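CD180 antigen (Mus musculus, PDB 3T6Q) may cooperate with MD-1 and TLR4 in the innate immune response of B cells to bacterial lipopolysaccharide, leading to NF-kappa-B activation. Local coordinates at residues E570-N575 and E580-T585; T51-L56 and T60-T65. All coordinates share one frame; numbering follows the deposited sequence.

Interaction 1 (E570-N575 and E580-T585)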
ATOM      1  N   GLU A 570     -44.486 -43.095 -11.368  1.00 29.35           N
ATOM      2  CA  GLU A 570     -45.627 -42.592 -10.577  1.00 34.19           C
ATOM      3  C   GLU A 570     -45.229 -42.366  -9.092  1.00 35.05           C
ATOM      4  O   GLU A 570     -45.509 -41.308  -8.508  1.00 35.01           O
ATOM      5  CB  GLU A 570     -46.800 -43.574 -10.687  1.00 31.05           C
ATOM      6  CG  GLU A 570     -47.552 -43.426 -12.026  1.00 39.43           C
ATOM      7  CD  GLU A 570     -48.609 -44.506 -12.295  1.00 44.91           C
ATOM      8  OE1 GLU A 570     -48.996 -45.247 -11.370  1.00 53.84           O
ATOM      9  OE2 GLU A 570     -49.061 -44.619 -13.456  1.00 49.69           O
ATOM     10  N   TRP A 571     -44.543 -43.356  -8.522  1.00 31.12           N
ATOM     11  CA  TRP A 571     -44.019 -43.285  -7.158  1.00 30.68           C
ATOM     12  C   TRP A 571     -43.135 -42.085  -7.001  1.00 30.13           C
ATOM     13  O   TRP A 571     -43.231 -41.371  -5.980  1.00 31.45           O
ATOM     14  CB  TRP A 571     -43.279 -44.582  -6.793  1.00 30.04           C
ATOM     15  CG  TRP A 571     -42.663 -44.591  -5.412  1.00 28.17           C
ATOM     16  CD1 TRP A 571     -43.194 -45.147  -4.262  1.00 31.87           C
ATOM     17  CD2 TRP A 571     -41.367 -44.023  -5.002  1.00 29.19           C
ATOM     18  NE1 TRP A 571     -42.355 -44.961  -3.200  1.00 29.51           N
ATOM     19  CE2 TRP A 571     -41.249 -44.277  -3.568  1.00 34.33           C
ATOM     20  CE3 TRP A 571     -40.361 -43.323  -5.642  1.00 28.09           C
ATOM     21  CZ2 TRP A 571     -40.136 -43.873  -2.830  1.00 31.29           C
ATOM     22  CZ3 TRP A 571     -39.240 -42.903  -4.884  1.00 30.94           C
ATOM     23  CH2 TRP A 571     -39.144 -43.173  -3.509  1.00 29.11           C
ATOM     24  N   TYR A 572     -42.259 -41.854  -7.988  1.00 26.50           N
ATOM     25  CA  TYR A 572     -41.292 -40.757  -7.971  1.00 29.21           C
ATOM     26  C   TYR A 572     -41.980 -39.410  -7.786  1.00 33.54           C
ATOM     27  O   TYR A 572     -41.520 -38.580  -6.981  1.00 32.29           O
ATOM     28  CB  TYR A 572     -40.458 -40.756  -9.253  1.00 25.92           C
ATOM     29  CG  TYR A 572     -39.249 -39.826  -9.264  1.00 25.55           C
ATOM     30  CD1 TYR A 572     -39.361 -38.488  -9.689  1.00 27.86           C
ATOM     31  CD2 TYR A 572     -37.993 -40.284  -8.867  1.00 24.54           C
ATOM     32  CE1 TYR A 572     -38.255 -37.645  -9.710  1.00 27.29           C
ATOM     33  CE2 TYR A 572     -36.876 -39.460  -8.921  1.00 28.57           C
ATOM     34  CZ  TYR A 572     -37.012 -38.138  -9.324  1.00 27.56           C
ATOM     35  OH  TYR A 572     -35.901 -37.322  -9.357  1.00 27.14           O
ATOM     36  N   LYS A 573     -43.083 -39.217  -8.511  1.00 33.56           N
ATOM     37  CA  LYS A 573     -43.877 -37.989  -8.469  1.00 34.49           C
ATOM     38  C   LYS A 573     -44.598 -37.817  -7.141  1.00 33.15           C
ATOM     39  O   LYS A 573     -44.813 -36.699  -6.701  1.00 35.71           O
ATOM     40  CB  LYS A 573     -44.933 -37.990  -9.581  1.00 37.74           C
ATOM     41  CG  LYS A 573     -44.383 -38.067 -10.995  1.00 50.67           C
ATOM     42  CD  LYS A 573     -45.503 -38.228 -12.031  1.00 61.70           C
ATOM     43  CE  LYS A 573     -45.814 -36.921 -12.747  1.00 60.70           C
ATOM     44  NZ  LYS A 573     -44.603 -36.412 -13.461  1.00 48.46           N
ATOM     45  N   GLU A 574     -44.987 -38.937  -6.537  0.50 32.40           N
ATOM     46  CA  GLU A 574     -45.670 -38.960  -5.249  0.50 32.24           C
ATOM     47  C   GLU A 574     -44.722 -38.742  -4.053  0.50 36.13           C
ATOM     48  O   GLU A 574     -45.178 -38.436  -2.952  0.50 33.87           O
ATOM     49  CB  GLU A 574     -46.408 -40.289  -5.081  0.50 36.55           C
ATOM     50  CG  GLU A 574     -47.589 -40.480  -6.026  0.50 43.05           C
ATOM     51  CD  GLU A 574     -48.088 -41.916  -6.068  0.50 46.71           C
ATOM     52  OE1 GLU A 574     -47.437 -42.810  -5.476  0.50 46.45           O
ATOM     53  OE2 GLU A 574     -49.131 -42.159  -6.710  0.50 48.13           O
ATOM     54  N   ASN A 575     -43.413 -38.898  -4.270  1.00 31.65           N
ATOM     55  CA  ASN A 575     -42.468 -38.946  -3.167  1.00 31.46           C
ATOM     56  C   ASN A 575     -41.247 -38.088  -3.280  1.00 27.95           C
ATOM     57  O   ASN A 575     -40.174 -38.478  -2.804  1.00 26.63           O
ATOM     58  CB  ASN A 575     -42.028 -40.386  -2.905  1.00 29.51           C
ATOM     59  CG  ASN A 575     -43.130 -41.240  -2.374  1.00 32.65           C
ATOM     60  OD1 ASN A 575     -43.262 -41.419  -1.171  1.00 33.35           O
ATOM     61  ND2 ASN A 575     -43.915 -41.814  -3.272  1.00 29.40           N
ATOM     62  N   GLU A 580     -33.307 -37.004  -2.852  1.00 26.91           N
ATOM     63  CA  GLU A 580     -32.206 -36.050  -2.803  1.00 28.07           C
ATOM     64  C   GLU A 580     -31.555 -35.897  -4.193  1.00 29.93           C
ATOM     65  O   GLU A 580     -31.411 -36.885  -4.910  1.00 31.63           O
ATOM     66  CB  GLU A 580     -31.163 -36.587  -1.808  1.00 27.19           C
ATOM     67  CG  GLU A 580     -29.950 -35.696  -1.623  1.00 31.94           C
ATOM     68  CD  GLU A 580     -28.950 -36.275  -0.632  1.00 30.91           C
ATOM     69  OE1 GLU A 580     -28.955 -35.830   0.527  1.00 32.83           O
ATOM     70  OE2 GLU A 580     -28.188 -37.194  -0.991  1.00 29.64           O
ATOM     71  N   ASP A 581     -31.132 -34.679  -4.552  1.00 24.81           N
ATOM     72  CA  ASP A 581     -30.515 -34.412  -5.863  1.00 26.66           C
ATOM     73  C   ASP A 581     -31.447 -34.823  -7.046  1.00 26.81           C
ATOM     74  O   ASP A 581     -30.964 -35.383  -8.050  1.00 26.81           O
ATOM     75  CB  ASP A 581     -29.148 -35.126  -5.971  1.00 24.58           C
ATOM     76  CG  ASP A 581     -28.099 -34.524  -5.021  1.00 31.46           C
ATOM     77  OD1 ASP A 581     -28.372 -33.442  -4.494  1.00 33.37           O
ATOM     78  OD2 ASP A 581     -27.022 -35.118  -4.784  1.00 28.45           O
ATOM     79  N   THR A 582     -32.754 -34.560  -6.917  1.00 26.97           N
ATOM     80  CA  THR A 582     -33.697 -34.765  -8.042  1.00 29.87           C
ATOM     81  C   THR A 582     -33.335 -34.012  -9.336  1.00 33.51           C
ATOM     82  O   THR A 582     -33.639 -34.502 -10.405  1.00 31.57           O
ATOM     83  CB  THR A 582     -35.155 -34.450  -7.689  1.00 32.14           C
ATOM     84  OG1 THR A 582     -35.271 -33.071  -7.336  1.00 33.04           O
ATOM     85  CG2 THR A 582     -35.610 -35.327  -6.552  1.00 28.88           C
ATOM     86  N   GLU A 583     -32.684 -32.842  -9.249  1.00 31.46           N
ATOM     87  CA  GLU A 583     -32.210 -32.137 -10.452  1.00 33.07           C
ATOM     88  C   GLU A 583     -31.086 -32.850 -11.254  1.00 34.34           C
ATOM     89  O   GLU A 583     -30.834 -32.494 -12.417  1.00 33.30           O
ATOM     90  CB  GLU A 583     -31.763 -30.706 -10.118  1.00 40.97           C
ATOM     91  CG  GLU A 583     -32.835 -29.821  -9.498  1.00 53.75           C
ATOM     92  CD  GLU A 583     -32.306 -28.428  -9.200  1.00 68.50           C
ATOM     93  OE1 GLU A 583     -31.077 -28.286  -9.016  1.00 77.56           O
ATOM     94  OE2 GLU A 583     -33.111 -27.470  -9.161  1.00 78.70           O
ATOM     95  N   ASP A 584     -30.421 -33.823 -10.635  0.50 30.62           N
ATOM     96  CA  ASP A 584     -29.455 -34.655 -11.353  0.50 30.04           C
ATOM     97  C   ASP A 584     -29.915 -36.112 -11.484  0.50 28.41           C
ATOM     98  O   ASP A 584     -29.098 -37.010 -11.674  0.50 29.09           O
ATOM     99  CB  ASP A 584     -28.076 -34.544 -10.705  0.50 28.58           C
ATOM    100  CG  ASP A 584     -27.639 -33.095 -10.541  0.50 31.10           C
ATOM    101  OD1 ASP A 584     -26.755 -32.659 -11.296  0.50 35.68           O
ATOM    102  OD2 ASP A 584     -28.191 -32.391  -9.677  0.50 28.12           O
ATOM    103  N   THR A 585     -31.228 -36.323 -11.381  1.00 27.65           N
ATOM    104  CA  THR A 585     -31.841 -37.652 -11.517  1.00 29.66           C
ATOM    105  C   THR A 585     -32.617 -37.655 -12.847  1.00 24.34           C
ATOM    106  O   THR A 585     -33.742 -37.185 -12.920  1.00 27.15           O
ATOM    107  CB  THR A 585     -32.736 -37.972 -10.312  1.00 28.97           C
ATOM    108  OG1 THR A 585     -31.950 -37.806  -9.132  1.00 28.62           O
ATOM    109  CG2 THR A 585     -33.266 -39.447 -10.366  1.00 23.43           C
TER
HETATM  110  O   HOH W   1     -35.741 -35.606 -11.485  1.00 32.37           O
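Tyr572, near the C-terminal end of helix 566-574, faces Thr582 on the short 3-10 turn 582-583, and with 9.7 Å between their CA atoms the two backbones stay a full side chain apart. On the helix side Tyr572 is the residue that bridges the gap. With CG anti to the backbone N (chi1 -169°) its ring leaves the helix toward 580-585, and the phenol oxygen lies between the CB atoms of Thr582 and Thr585. Its OH lies 3.4 Å from Thr582 CB and equally far from Thr585 CB, while the CG2 methyls of both approach the ring obliquely; that of Thr585 sits 3.9 Å from Tyr572 CE2. No direct hydrogen bond crosses the contact. Instead a water accepts from Tyr572 OH at 2.7 Å and donates to two backbone carbonyls, Thr582 O and Thr585 O, so the phenol proton is committed and both carbonyls are tied to the helix through one molecule.

These elements belong to the LRRCT region, the C-terminal cap of the leucine-rich-repeat solenoid, where helix 566-574 packs against the end of the repeat array: Trp571 touches Leu543 and Leu546 of helix 543-547, and Tyr572 also meets Leu579 and Leu598.

Each side of the contact is braced internally. Asp584 N bonds to Asp581 O and closes the turn; Thr585 OG1 reaches the same oxygen at 2.8 Å from the opposite face of its plane, limiting the rotation that leaves CG2 facing the ring. On the helix side, Asn575, the first residue to leave helical geometry, turns its amide back so that ND2 donates almost straight (171°) to Trp571 O and lies above the rim of one indole face. Asp581 forms a salt bridge with Arg555.

Interaction 2 (T51-L56 and T60-T65)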
ATOM      1  N   THR A  51     -27.546   7.128  -2.260  1.00 27.29           N
ATOM      2  CA  THR A  51     -28.503   6.481  -3.153  1.00 28.58           C
ATOM      3  C   THR A  51     -28.147   5.045  -3.593  1.00 32.05           C
ATOM      4  O   THR A  51     -28.968   4.341  -4.210  1.00 28.17           O
ATOM      5  CB  THR A  51     -28.679   7.316  -4.430  1.00 33.04           C
ATOM      6  OG1 THR A  51     -27.378   7.622  -4.940  1.00 36.45           O
ATOM      7  CG2 THR A  51     -29.406   8.640  -4.116  1.00 31.28           C
ATOM      8  N   THR A  52     -26.928   4.605  -3.317  1.00 27.46           N
ATOM      9  CA  THR A  52     -26.466   3.339  -3.889  1.00 25.72           C
ATOM     10  C   THR A  52     -27.231   2.124  -3.355  1.00 22.51           C
ATOM     11  O   THR A  52     -27.617   1.224  -4.124  1.00 25.43           O
ATOM     12  CB  THR A  52     -24.965   3.146  -3.599  1.00 24.78           C
ATOM     13  OG1 THR A  52     -24.260   4.318  -4.050  1.00 23.09           O
ATOM     14  CG2 THR A  52     -24.464   1.872  -4.293  1.00 25.28           C
ATOM     15  N   PHE A  53     -27.459   2.096  -2.040  1.00 23.57           N
ATOM     16  CA  PHE A  53     -28.014   0.881  -1.395  1.00 25.87           C
ATOM     17  C   PHE A  53     -29.383   1.132  -0.713  1.00 31.01           C
ATOM     18  O   PHE A  53     -29.921   0.236  -0.047  1.00 26.01           O
ATOM     19  CB  PHE A  53     -27.009   0.346  -0.332  1.00 22.06           C
ATOM     20  CG  PHE A  53     -25.618   0.013  -0.886  1.00 24.70           C
ATOM     21  CD1 PHE A  53     -24.505   0.759  -0.487  1.00 28.16           C
ATOM     22  CD2 PHE A  53     -25.422  -1.041  -1.776  1.00 25.74           C
ATOM     23  CE1 PHE A  53     -23.244   0.475  -0.996  1.00 24.82           C
ATOM     24  CE2 PHE A  53     -24.136  -1.339  -2.301  1.00 23.78           C
ATOM     25  CZ  PHE A  53     -23.060  -0.581  -1.904  1.00 23.98           C
ATOM     26  N   SER A  54     -29.925   2.346  -0.842  1.00 29.17           N
ATOM     27  CA  SER A  54     -31.009   2.785   0.064  1.00 34.29           C
ATOM     28  C   SER A  54     -32.286   1.930   0.049  1.00 32.17           C
ATOM     29  O   SER A  54     -32.985   1.889   1.053  1.00 32.76           O
ATOM     30  CB  SER A  54     -31.342   4.282  -0.104  1.00 40.62           C
ATOM     31  OG  SER A  54     -31.730   4.528  -1.433  1.00 41.16           O
ATOM     32  N   ARG A  55     -32.577   1.208  -1.034  1.00 28.46           N
ATOM     33  CA  ARG A  55     -33.775   0.366  -0.989  1.00 31.65           C
ATOM     34  C   ARG A  55     -33.595  -1.015  -0.318  1.00 34.70           C
ATOM     35  O   ARG A  55     -34.583  -1.654   0.053  1.00 28.84           O
ATOM     36  CB  ARG A  55     -34.429   0.264  -2.367  1.00 32.89           C
ATOM     37  CG  ARG A  55     -33.709  -0.637  -3.317  1.00 38.50           C
ATOM     38  CD  ARG A  55     -34.535  -0.788  -4.568  1.00 41.58           C
ATOM     39  NE  ARG A  55     -33.850  -1.638  -5.516  1.00 38.75           N
ATOM     40  CZ  ARG A  55     -33.975  -2.953  -5.555  1.00 40.03           C
ATOM     41  NH1 ARG A  55     -33.299  -3.643  -6.458  1.00 38.64           N
ATOM     42  NH2 ARG A  55     -34.776  -3.567  -4.695  1.00 34.51           N
ATOM     43  N   LEU A  56     -32.339  -1.458  -0.131  1.00 30.66           N
ATOM     44  CA  LEU A  56     -32.033  -2.772   0.462  1.00 32.20           C
ATOM     45  C   LEU A  56     -31.970  -2.668   2.000  1.00 33.57           C
ATOM     46  O   LEU A  56     -30.897  -2.743   2.645  1.00 29.43           O
ATOM     47  CB  LEU A  56     -30.738  -3.364  -0.149  1.00 28.52           C
ATOM     48  CG  LEU A  56     -30.788  -3.536  -1.662  1.00 32.31           C
ATOM     49  CD1 LEU A  56     -29.519  -4.215  -2.191  1.00 29.47           C
ATOM     50  CD2 LEU A  56     -32.033  -4.301  -2.136  1.00 29.85           C
ATOM     51  N   THR A  60     -28.201  -7.990   5.897  1.00 22.94           N
ATOM     52  CA  THR A  60     -27.393  -8.300   7.090  1.00 22.91           C
ATOM     53  C   THR A  60     -25.903  -8.573   6.731  1.00 22.72           C
ATOM     54  O   THR A  60     -25.030  -8.486   7.584  1.00 24.08           O
ATOM     55  CB  THR A  60     -27.972  -9.520   7.859  1.00 24.02           C
ATOM     56  OG1 THR A  60     -27.863 -10.682   7.041  1.00 25.88           O
ATOM     57  CG2 THR A  60     -29.492  -9.302   8.173  1.00 22.59           C
ATOM     58  N   PHE A  61     -25.651  -8.901   5.473  1.00 23.74           N
ATOM     59  CA  PHE A  61     -24.307  -9.249   4.953  1.00 24.47           C
ATOM     60  C   PHE A  61     -24.148  -8.538   3.604  1.00 22.54           C
ATOM     61  O   PHE A  61     -24.937  -8.758   2.695  1.00 25.60           O
ATOM     62  CB  PHE A  61     -24.188 -10.793   4.741  1.00 22.39           C
ATOM     63  CG  PHE A  61     -22.835 -11.246   4.172  1.00 27.83           C
ATOM     64  CD1 PHE A  61     -22.624 -11.297   2.789  1.00 27.83           C
ATOM     65  CD2 PHE A  61     -21.778 -11.573   5.020  1.00 28.01           C
ATOM     66  CE1 PHE A  61     -21.403 -11.692   2.261  1.00 30.42           C
ATOM     67  CE2 PHE A  61     -20.543 -11.960   4.501  1.00 28.66           C
ATOM     68  CZ  PHE A  61     -20.363 -12.017   3.122  1.00 25.41           C
ATOM     69  N   LEU A  62     -23.114  -7.722   3.448  1.00 21.77           N
ATOM     70  CA  LEU A  62     -22.862  -7.064   2.164  1.00 20.08           C
ATOM     71  C   LEU A  62     -21.357  -7.153   1.832  1.00 21.74           C
ATOM     72  O   LEU A  62     -20.537  -6.636   2.554  1.00 19.94           O
ATOM     73  CB  LEU A  62     -23.294  -5.580   2.263  1.00 21.30           C
ATOM     74  CG  LEU A  62     -23.014  -4.655   1.052  1.00 19.68           C
ATOM     75  CD1 LEU A  62     -23.694  -5.216  -0.164  1.00 22.53           C
ATOM     76  CD2 LEU A  62     -23.444  -3.231   1.373  1.00 20.05           C
ATOM     77  N   ASP A  63     -21.024  -7.802   0.733  1.00 21.06           N
ATOM     78  CA  ASP A  63     -19.629  -7.951   0.330  1.00 19.70           C
ATOM     79  C   ASP A  63     -19.350  -7.133  -0.959  1.00 19.41           C
ATOM     80  O   ASP A  63     -19.835  -7.469  -2.058  1.00 23.51           O
ATOM     81  CB  ASP A  63     -19.366  -9.438   0.104  1.00 22.31           C
ATOM     82  CG  ASP A  63     -17.874  -9.778  -0.201  1.00 25.17           C
ATOM     83  OD1 ASP A  63     -17.008  -8.878  -0.289  1.00 25.43           O
ATOM     84  OD2 ASP A  63     -17.603 -10.986  -0.350  1.00 28.95           O
ATOM     85  N   LEU A  64     -18.548  -6.091  -0.791  1.00 19.47           N
ATOM     86  CA  LEU A  64     -18.110  -5.194  -1.862  1.00 20.50           C
ATOM     87  C   LEU A  64     -16.568  -5.374  -2.177  1.00 21.22           C
ATOM     88  O   LEU A  64     -15.900  -4.450  -2.629  1.00 18.38           O
ATOM     89  CB  LEU A  64     -18.415  -3.766  -1.423  1.00 19.80           C
ATOM     90  CG  LEU A  64     -19.919  -3.475  -1.164  1.00 18.03           C
ATOM     91  CD1 LEU A  64     -20.075  -2.173  -0.394  1.00 19.88           C
ATOM     92  CD2 LEU A  64     -20.717  -3.471  -2.444  1.00 23.20           C
ATOM     93  N   THR A  65     -16.050  -6.570  -1.931  1.00 19.20           N
ATOM     94  CA  THR A  65     -14.643  -6.912  -2.218  1.00 20.43           C
ATOM     95  C   THR A  65     -14.256  -6.532  -3.642  1.00 18.64           C
ATOM     96  O   THR A  65     -14.952  -6.894  -4.593  1.00 22.16           O
ATOM     97  CB  THR A  65     -14.406  -8.425  -2.052  1.00 18.96           C
ATOM     98  OG1 THR A  65     -14.508  -8.762  -0.674  1.00 19.13           O
ATOM     99  CG2 THR A  65     -13.003  -8.854  -2.600  1.00 18.64           C
TER
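The ring of Phe53 is sandwiched between two methyl groups: Thr52 CG2 rests 3.6 Å above the centre of one face, and Leu62 CD2 sits over the centre of the other. The latter is a CH-pi contact, with the methyl 4.1 Å from the Phe53 centroid and only 8° off the ring normal. Leu64 points back against Phe53 and meets the CZ end of its ring with both branches, its CD1 lying 3.7 Å from Phe53 CZ and its CD2 4.0 Å from Phe53 CE2. The CD1 approach is oblique. In Leu62, chi1 of 175° sends CG toward the ring and chi2 of 58° places CD2 over its face.

Phe53 opens a type I beta turn closed by Leu56 N to Phe53 O, and its carbonyl also accepts from Gln80 NE2. At the far end of the strand Asp63 OD1 accepts from Thr65 N in an Asx turn; beyond the two segments, Asp63 OD2 makes a salt bridge to a basic side chain on the chain of another protein.

This is the hydrophobic core of a leucine-rich repeat, with Phe53 of LRR 1 facing the inward leucines of LRR 2. Phe77 of the following coil meets the Phe53 ring with its plane about 10° from parallel, while Leu62 packs on Leu38 of strand 37-39 and Leu86 of strand 85-87, its parallel neighbours.

The two contacts lie at opposite ends of the solenoid: 51-56 with 60-65 fills the core of its first repeats, and 570-575 with 580-585 belongs to the C-terminal cap. Their centres are about 38 Å apart and their nearest atoms about 22 Å apart. They do not touch, yet they lie this close although some 500 residues separate them in sequence; the horseshoe curvature brings its two ends round toward each other. Interaction 2 is wholly apolar, whereas interaction 1 places a phenol hydroxyl on a water. Interaction 2 lies by attached sugar: the N-linked NAG on Asn50 touches Thr51 and Ser54, and another NAG touches Arg55.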